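Local coordinates for pesticidial crystal protein CRY2AA (Bacillus thuringiensis serovar kurstaki, PDB 1I5P) that promotes colloid-osmotic lysis by binding to the midgut epithelial cells of dipteran and lepidopteran larvae, at residues Ser370-Gly381 with Trp393-Leu402. Residues are numbered along the deposited sequence; the frame is centred on the assembly and turned at random.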
loop_
_atom_site.group_PDB
_atom_site.type_symbol
_atom_site.label_atom_id
_atom_site.label_comp_id
_atom_site.label_asym_id
_atom_site.label_seq_id
_atom_site.Cartn_x
_atom_site.Cartn_y
_atom_site.Cartn_z
ATOM N N SER A 370 -8.520 16.588 9.310
ATOM C CA SER A 370 -9.941 16.462 9.621
ATOM C C SER A 370 -10.741 16.081 8.375
ATOM O O SER A 370 -11.638 15.244 8.443
ATOM C CB SER A 370 -10.482 17.771 10.204
ATOM O OG SER A 370 -10.618 18.756 9.194
ATOM N N THR A 371 -10.420 16.696 7.239
ATOM C CA THR A 371 -11.116 16.387 5.987
ATOM C C THR A 371 -10.107 16.187 4.868
ATOM O O THR A 371 -9.982 17.011 3.964
ATOM C CB THR A 371 -12.096 17.508 5.578
ATOM O OG1 THR A 371 -11.367 18.700 5.267
ATOM C CG2 THR A 371 -13.078 17.796 6.705
ATOM N N PRO A 372 -9.360 15.080 4.925
ATOM C CA PRO A 372 -8.357 14.789 3.902
ATOM C C PRO A 372 -8.974 14.492 2.540
ATOM O O PRO A 372 -10.169 14.208 2.429
ATOM C CB PRO A 372 -7.649 13.564 4.462
ATOM C CG PRO A 372 -8.782 12.841 5.140
ATOM C CD PRO A 372 -9.443 13.977 5.897
ATOM N N PHE A 373 -8.145 14.560 1.506
ATOM C CA PHE A 373 -8.584 14.259 0.152
ATOM C C PHE A 373 -8.710 12.739 0.071
ATOM O O PHE A 373 -7.920 12.023 0.694
ATOM C CB PHE A 373 -7.541 14.734 -0.861
ATOM C CG PHE A 373 -7.495 16.224 -1.040
ATOM C CD1 PHE A 373 -6.364 16.944 -0.680
ATOM C CD2 PHE A 373 -8.576 16.906 -1.597
ATOM C CE1 PHE A 373 -6.305 18.321 -0.875
ATOM C CE2 PHE A 373 -8.529 18.280 -1.796
ATOM C CZ PHE A 373 -7.393 18.991 -1.436
ATOM N N VAL A 374 -9.696 12.244 -0.675
ATOM C CA VAL A 374 -9.874 10.800 -0.831
ATOM C C VAL A 374 -10.157 10.397 -2.279
ATOM O O VAL A 374 -9.914 9.249 -2.672
ATOM C CB VAL A 374 -11.022 10.258 0.080
ATOM C CG1 VAL A 374 -10.608 10.348 1.541
ATOM C CG2 VAL A 374 -12.314 11.042 -0.148
ATOM N N ARG A 375 -10.637 11.343 -3.078
ATOM C CA ARG A 375 -10.978 11.045 -4.462
ATOM C C ARG A 375 -10.409 12.078 -5.433
ATOM O O ARG A 375 -10.407 13.277 -5.141
ATOM C CB ARG A 375 -12.504 10.980 -4.584
ATOM C CG ARG A 375 -13.041 10.476 -5.909
ATOM C CD ARG A 375 -14.566 10.472 -5.885
ATOM N NE ARG A 375 -15.138 9.492 -4.956
ATOM C CZ ARG A 375 -15.473 8.248 -5.289
ATOM N NH1 ARG A 375 -15.286 7.823 -6.533
ATOM N NH2 ARG A 375 -16.027 7.436 -4.391
ATOM N N SER A 376 -9.922 11.614 -6.584
ATOM C CA SER A 376 -9.362 12.515 -7.593
ATOM C C SER A 376 -9.858 12.206 -9.010
ATOM O O SER A 376 -10.262 11.083 -9.304
ATOM C CB SER A 376 -7.838 12.432 -7.582
ATOM O OG SER A 376 -7.404 11.145 -7.998
ATOM N N TRP A 377 -9.831 13.224 -9.867
ATOM C CA TRP A 377 -10.208 13.117 -11.280
ATOM C C TRP A 377 -8.977 13.637 -12.019
ATOM O O TRP A 377 -8.607 14.800 -11.875
ATOM C CB TRP A 377 -11.416 14.000 -11.598
ATOM C CG TRP A 377 -12.696 13.503 -11.003
ATOM C CD1 TRP A 377 -13.644 12.739 -11.617
ATOM C CD2 TRP A 377 -13.162 13.726 -9.668
ATOM N NE1 TRP A 377 -14.675 12.474 -10.749
ATOM C CE2 TRP A 377 -14.403 13.065 -9.546
ATOM C CE3 TRP A 377 -12.647 14.418 -8.562
ATOM C CZ2 TRP A 377 -15.143 13.078 -8.357
ATOM C CZ3 TRP A 377 -13.382 14.431 -7.382
ATOM C CH2 TRP A 377 -14.617 13.763 -7.290
ATOM N N LEU A 378 -8.343 12.778 -12.811
ATOM C CA LEU A 378 -7.125 13.159 -13.508
ATOM C C LEU A 378 -7.151 12.972 -15.020
ATOM O O LEU A 378 -6.164 13.256 -15.705
ATOM C CB LEU A 378 -5.965 12.351 -12.931
ATOM C CG LEU A 378 -5.878 12.335 -11.402
ATOM C CD1 LEU A 378 -4.967 11.200 -10.944
ATOM C CD2 LEU A 378 -5.362 13.683 -10.913
ATOM N N ASP A 379 -8.276 12.494 -15.535
ATOM C CA ASP A 379 -8.420 12.242 -16.965
ATOM C C ASP A 379 -8.406 13.503 -17.819
ATOM O O ASP A 379 -8.724 14.600 -17.348
ATOM C CB ASP A 379 -9.724 11.482 -17.244
ATOM C CG ASP A 379 -9.711 10.060 -16.697
ATOM O OD1 ASP A 379 -8.666 9.619 -16.170
ATOM O OD2 ASP A 379 -10.750 9.380 -16.808
ATOM N N SER A 380 -8.022 13.328 -19.079
ATOM C CA SER A 380 -8.004 14.407 -20.055
ATOM C C SER A 380 -8.866 13.893 -21.200
ATOM O O SER A 380 -9.184 12.704 -21.251
ATOM C CB SER A 380 -6.589 14.662 -20.572
ATOM O OG SER A 380 -6.169 13.596 -21.407
ATOM N N GLY A 381 -9.232 14.779 -22.118
ATOM C CA GLY A 381 -10.044 14.366 -23.243
ATOM C C GLY A 381 -10.387 15.487 -24.209
ATOM O O GLY A 381 -10.057 16.657 -23.990
ATOM N N TRP A 393 -9.761 19.221 -22.832
ATOM C CA TRP A 393 -9.892 19.468 -21.409
ATOM C C TRP A 393 -9.053 18.586 -20.522
ATOM O O TRP A 393 -8.671 17.471 -20.880
ATOM C CB TRP A 393 -11.360 19.313 -20.973
ATOM C CG TRP A 393 -11.991 18.031 -21.445
ATOM C CD1 TRP A 393 -12.681 17.840 -22.610
ATOM C CD2 TRP A 393 -11.953 16.752 -20.792
ATOM N NE1 TRP A 393 -13.073 16.527 -22.722
ATOM C CE2 TRP A 393 -12.639 15.836 -21.621
ATOM C CE3 TRP A 393 -11.402 16.289 -19.588
ATOM C CZ2 TRP A 393 -12.791 14.483 -21.288
ATOM C CZ3 TRP A 393 -11.551 14.942 -19.256
ATOM C CH2 TRP A 393 -12.242 14.056 -20.107
ATOM N N GLN A 394 -8.780 19.127 -19.343
ATOM C CA GLN A 394 -8.047 18.442 -18.293
ATOM C C GLN A 394 -8.990 18.516 -17.093
ATOM O O GLN A 394 -9.998 19.228 -17.137
ATOM C CB GLN A 394 -6.724 19.159 -17.995
ATOM C CG GLN A 394 -5.525 18.562 -18.729
ATOM C CD GLN A 394 -4.229 19.284 -18.411
ATOM O OE1 GLN A 394 -3.878 20.267 -19.059
ATOM N NE2 GLN A 394 -3.511 18.799 -17.404
ATOM N N THR A 395 -8.694 17.763 -16.041
ATOM C CA THR A 395 -9.524 17.779 -14.839
ATOM C C THR A 395 -8.648 18.239 -13.677
ATOM O O THR A 395 -8.712 19.395 -13.262
ATOM C CB THR A 395 -10.109 16.375 -14.531
ATOM O OG1 THR A 395 -9.114 15.372 -14.772
ATOM C CG2 THR A 395 -11.335 16.099 -15.401
ATOM N N GLU A 396 -7.816 17.336 -13.174
ATOM C CA GLU A 396 -6.913 17.648 -12.079
ATOM C C GLU A 396 -7.719 18.196 -10.907
ATOM O O GLU A 396 -7.450 19.297 -10.421
ATOM C CB GLU A 396 -5.880 18.690 -12.526
ATOM C CG GLU A 396 -5.313 18.490 -13.935
ATOM C CD GLU A 396 -4.535 17.190 -14.109
ATOM O OE1 GLU A 396 -4.160 16.567 -13.096
ATOM O OE2 GLU A 396 -4.285 16.798 -15.266
ATOM N N SER A 397 -8.705 17.422 -10.460
ATOM C CA SER A 397 -9.575 17.831 -9.362
ATOM C C SER A 397 -9.502 16.858 -8.194
ATOM O O SER A 397 -9.148 15.690 -8.365
ATOM C CB SER A 397 -11.018 17.940 -9.866
ATOM O OG SER A 397 -11.914 18.200 -8.806
ATOM N N PHE A 398 -9.841 17.341 -7.005
ATOM C CA PHE A 398 -9.792 16.505 -5.817
ATOM C C PHE A 398 -10.964 16.795 -4.892
ATOM O O PHE A 398 -11.481 17.913 -4.851
ATOM C CB PHE A 398 -8.466 16.718 -5.075
ATOM C CG PHE A 398 -7.245 16.496 -5.929
ATOM C CD1 PHE A 398 -6.794 17.492 -6.791
ATOM C CD2 PHE A 398 -6.567 15.276 -5.902
ATOM C CE1 PHE A 398 -5.683 17.279 -7.614
ATOM C CE2 PHE A 398 -5.457 15.057 -6.721
ATOM C CZ PHE A 398 -5.017 16.059 -7.579
ATOM N N GLN A 399 -11.379 15.776 -4.151
ATOM C CA GLN A 399 -12.499 15.911 -3.237
ATOM C C GLN A 399 -12.126 15.305 -1.888
ATOM O O GLN A 399 -11.449 14.278 -1.819
ATOM C CB GLN A 399 -13.719 15.213 -3.836
ATOM C CG GLN A 399 -14.990 15.301 -3.030
ATOM C CD GLN A 399 -16.174 14.790 -3.823
ATOM O OE1 GLN A 399 -16.564 15.388 -4.828
ATOM N NE2 GLN A 399 -16.746 13.676 -3.385
ATOM N N THR A 400 -12.582 15.955 -0.820
ATOM C CA THR A 400 -12.293 15.533 0.547
ATOM C C THR A 400 -13.374 14.637 1.138
ATOM O O THR A 400 -14.422 14.436 0.532
ATOM C CB THR A 400 -12.148 16.760 1.459
ATOM O OG1 THR A 400 -13.426 17.386 1.624
ATOM C CG2 THR A 400 -11.178 17.766 0.845
ATOM N N THR A 401 -13.103 14.099 2.326
ATOM C CA THR A 401 -14.055 13.242 3.030
ATOM C C THR A 401 -15.365 14.007 3.085
ATOM O O THR A 401 -16.446 13.428 3.173
ATOM C CB THR A 401 -13.589 12.953 4.465
ATOM O OG1 THR A 401 -13.237 14.184 5.111
ATOM C CG2 THR A 401 -12.383 12.027 4.453
ATOM N N LEU A 402 -15.243 15.326 3.054
ATOM C CA LEU A 402 -16.398 16.192 3.028
ATOM C C LEU A 402 -16.520 16.379 1.520
ATOM O O LEU A 402 -15.510 16.515 0.833
ATOM C CB LEU A 402 -16.078 17.519 3.711
ATOM C CG LEU A 402 -17.263 18.361 4.180
ATOM C CD1 LEU A 402 -16.754 19.730 4.602
ATOM C CD2 LEU A 402 -18.292 18.492 3.064
HETATM O O HOH W 1 -13.220 19.735 3.160
HETATM O O HOH W 2 -3.817 14.224 -15.614
HETATM O O HOH W 3 -6.546 16.163 -16.718
#
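Trp393 lays its indole flat over the backbone of Gly381. The CA of Gly381 sits 3.6 Å from the centroid of the six-membered ring of Trp393, a CH-pi contact. Chi1 of 50° sets CG of Trp393 between its own N and carbonyl carbon and brings the ring over segment 370-381. The two residues also form an antiparallel hydrogen-bonded pair. Further along, Thr395 OG1 donates to Asp379 O at 2.7 Å, in the carbonyl plane and on a lone pair. Glu396 and Ser397 both face Trp377 in a G1 beta bulge. The Trp377 indole turns an edge to CB of Gln399, 3.6 Å from its own CZ3. Arg375 CG lies over one face of the Trp377 indole, toward the rim. A classic bulge follows, where Gln399 O accepts from both Val374 N (2.9 Å) and Arg375 N (3.3 Å). On the other side of the sheet, Phe398 points its edge at the face of Phe373, with planes at 61°. Phe398 also packs CD2 against Ser376 CB at 3.5 Å. Strands 373-377 and 397-400 are the central pair of a four-stranded antiparallel sheet in the middle domain, a beta prism in this toxin family, flanked by strands 415-416 and 405-407. Strands 462-469 and 422-430 pack against Phe398.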